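Probable porin (Pseudomonas aeruginosa, PDB 4FT6) probably forms a water-filled beta-barrel channel of the OprD family that lets small solutes cross the outer membrane. Local coordinates at residues D128-P133 against E382-L387. Residues are numbered along the deposited sequence; the frame is centred on the assembly and turned at random.
With C8E ((hydroxyethyloxy)tri(ethyloxy)octane), chain C.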
loop_
_atom_site.group_PDB
_atom_site.type_symbol
_atom_site.label_atom_id
_atom_site.label_comp_id
_atom_site.label_asym_id
_atom_site.label_seq_id
_atom_site.Cartn_x
_atom_site.Cartn_y
_atom_site.Cartn_z
ATOM N N ASP A 128 0.028 4.256 -0.530
ATOM C CA ASP A 128 0.610 5.289 -1.392
ATOM C C ASP A 128 -0.115 5.378 -2.749
ATOM O O ASP A 128 0.506 5.595 -3.797
ATOM C CB ASP A 128 2.121 5.087 -1.591
ATOM C CG ASP A 128 2.776 6.266 -2.312
ATOM O OD1 ASP A 128 2.234 7.395 -2.202
ATOM O OD2 ASP A 128 3.798 6.066 -3.007
ATOM N N GLY A 129 -1.438 5.232 -2.724
ATOM C CA GLY A 129 -2.209 5.192 -3.959
ATOM C C GLY A 129 -2.785 6.507 -4.461
ATOM O O GLY A 129 -3.662 6.486 -5.319
ATOM N N ARG A 130 -2.317 7.645 -3.939
ATOM C CA ARG A 130 -2.743 8.947 -4.451
ATOM C C ARG A 130 -1.582 9.944 -4.529
ATOM O O ARG A 130 -0.514 9.637 -5.061
ATOM C CB ARG A 130 -3.865 9.537 -3.589
ATOM C CG ARG A 130 -5.183 8.787 -3.587
ATOM C CD ARG A 130 -5.839 8.786 -4.962
ATOM N NE ARG A 130 -7.176 8.191 -4.920
ATOM C CZ ARG A 130 -7.416 6.894 -5.074
ATOM N NH1 ARG A 130 -6.407 6.071 -5.291
ATOM N NH2 ARG A 130 -8.657 6.423 -5.019
ATOM N N LEU A 131 -1.800 11.141 -3.991
ATOM C CA LEU A 131 -0.824 12.213 -4.109
ATOM C C LEU A 131 0.325 12.092 -3.099
ATOM O O LEU A 131 1.499 12.244 -3.445
ATOM C CB LEU A 131 -1.524 13.572 -3.956
ATOM C CG LEU A 131 -0.738 14.814 -4.412
ATOM C CD1 LEU A 131 -0.618 14.857 -5.930
ATOM C CD2 LEU A 131 -1.355 16.091 -3.889
ATOM N N LEU A 132 -0.024 11.820 -1.849
ATOM C CA LEU A 132 0.923 11.855 -0.748
ATOM C C LEU A 132 0.696 10.621 0.132
ATOM O O LEU A 132 -0.448 10.165 0.274
ATOM C CB LEU A 132 0.698 13.138 0.046
ATOM C CG LEU A 132 1.056 14.455 -0.646
ATOM C CD1 LEU A 132 0.521 15.662 0.141
ATOM C CD2 LEU A 132 2.566 14.553 -0.776
ATOM N N PRO A 133 1.775 10.072 0.722
ATOM C CA PRO A 133 1.701 8.819 1.494
ATOM C C PRO A 133 0.918 8.944 2.795
ATOM O O PRO A 133 1.007 9.963 3.499
ATOM C CB PRO A 133 3.166 8.548 1.859
ATOM C CG PRO A 133 3.791 9.934 1.904
ATOM C CD PRO A 133 3.129 10.655 0.748
ATOM N N GLU A 382 -11.542 3.966 -14.567
ATOM C CA GLU A 382 -10.638 4.877 -13.881
ATOM C C GLU A 382 -9.393 5.112 -14.694
ATOM O O GLU A 382 -8.832 4.185 -15.268
ATOM C CB GLU A 382 -10.260 4.328 -12.508
ATOM C CG GLU A 382 -9.689 5.354 -11.562
ATOM C CD GLU A 382 -9.178 4.716 -10.288
ATOM O OE1 GLU A 382 -7.965 4.445 -10.217
ATOM O OE2 GLU A 382 -9.983 4.463 -9.364
ATOM N N ASN A 383 -8.975 6.368 -14.754
ATOM C CA ASN A 383 -7.726 6.726 -15.390
ATOM C C ASN A 383 -6.901 7.602 -14.474
ATOM O O ASN A 383 -7.426 8.511 -13.814
ATOM C CB ASN A 383 -7.982 7.491 -16.672
ATOM C CG ASN A 383 -8.245 6.587 -17.836
ATOM O OD1 ASN A 383 -7.313 6.112 -18.495
ATOM N ND2 ASN A 383 -9.518 6.337 -18.108
ATOM N N ARG A 384 -5.603 7.331 -14.434
ATOM C CA ARG A 384 -4.689 8.218 -13.751
ATOM C C ARG A 384 -3.496 8.481 -14.647
ATOM O O ARG A 384 -2.991 7.573 -15.311
ATOM C CB ARG A 384 -4.261 7.644 -12.395
ATOM C CG ARG A 384 -4.897 6.297 -12.062
ATOM C CD ARG A 384 -5.563 6.247 -10.680
ATOM N NE ARG A 384 -4.711 5.656 -9.649
ATOM C CZ ARG A 384 -5.130 4.860 -8.664
ATOM N NH1 ARG A 384 -6.407 4.528 -8.561
ATOM N NH2 ARG A 384 -4.259 4.382 -7.780
ATOM N N LEU A 385 -3.085 9.743 -14.703
ATOM C CA LEU A 385 -1.824 10.120 -15.324
ATOM C C LEU A 385 -0.899 10.473 -14.169
ATOM O O LEU A 385 -1.286 11.220 -13.265
ATOM C CB LEU A 385 -1.998 11.340 -16.228
ATOM C CG LEU A 385 -1.798 11.153 -17.725
ATOM C CD1 LEU A 385 -0.882 9.957 -17.996
ATOM C CD2 LEU A 385 -3.137 11.001 -18.430
ATOM N N ILE A 386 0.310 9.922 -14.171
ATOM C CA ILE A 386 1.242 10.179 -13.082
ATOM C C ILE A 386 2.613 10.588 -13.605
ATOM O O ILE A 386 3.289 9.814 -14.293
ATOM C CB ILE A 386 1.397 8.951 -12.160
ATOM C CG1 ILE A 386 0.056 8.237 -11.979
ATOM C CG2 ILE A 386 1.974 9.360 -10.807
ATOM C CD1 ILE A 386 0.187 6.903 -11.353
ATOM N N LEU A 387 3.007 11.815 -13.269
ATOM C CA LEU A 387 4.309 12.373 -13.626
ATOM C C LEU A 387 5.162 12.327 -12.356
ATOM O O LEU A 387 4.696 12.692 -11.269
ATOM C CB LEU A 387 4.153 13.830 -14.089
ATOM C CG LEU A 387 4.773 14.350 -15.389
ATOM C CD1 LEU A 387 5.831 15.393 -15.099
ATOM C CD2 LEU A 387 5.363 13.225 -16.212
HETATM C C3 C8E C . -8.859 20.319 -16.739
HETATM C C4 C8E C . -7.344 20.464 -16.799
HETATM C C5 C8E C . -6.660 19.240 -16.198
HETATM C C6 C8E C . -5.638 18.649 -17.163
HETATM C C7 C8E C . -4.584 17.803 -16.454
HETATM C C8 C8E C . -3.731 17.038 -17.461
HETATM O O9 C8E C . -2.381 16.989 -17.043
HETATM C C10 C8E C . -2.035 15.773 -16.412
HETATM C C11 C8E C . -0.517 15.600 -16.400
HETATM O O12 C8E C . -0.148 14.407 -15.742
HETATM C C13 C8E C . 0.772 13.652 -16.497
#
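Arg384 on the barrel wall meets Arg130 and Gly129 of the inward-folded loop 128-133, just beyond Glu382, which lies close by without touching the loop (Glu382 OE2 to Arg130 NH2 4.9 Å) and forms a salt bridge with Arg26 through OE2.

The chain of Arg384, bent at chi2 and chi3, crosses that of Arg130 at about a right angle. Arg130 NH1 lies over one face of the Arg384 guanidinium, 3.8 Å from Arg384 CZ, with the two planes 63° apart. The like charges come within 3.6 Å between Arg130 NH1 and Arg384 NH1, although the latter atom is less surely placed. Arg384 NH2 also approaches Gly129 O, at 3.3 Å, but the angle is too poor for a hydrogen bond. Gly129 O accepts one from Arg130 NH1 at 2.8 Å, while Arg130 NE donates to Ser81 O; together these bonds fix the guanidinium. The Glu382 carboxylate may offset part of the positive charge, to which Arg368, close to Arg384, adds. Such an arginine cluster on the inner wall is consistent with the basic pore lining of OprD-family channels.

Leu385 points to the other side of the strand, where its CB lies 3.6 Å from O12 of a detergent molecule. Strand 380-392 runs antiparallel between 14-28 and 364-374, closing the barrel, and Phe24 of strand 14-28 touches both Arg130 and Arg384.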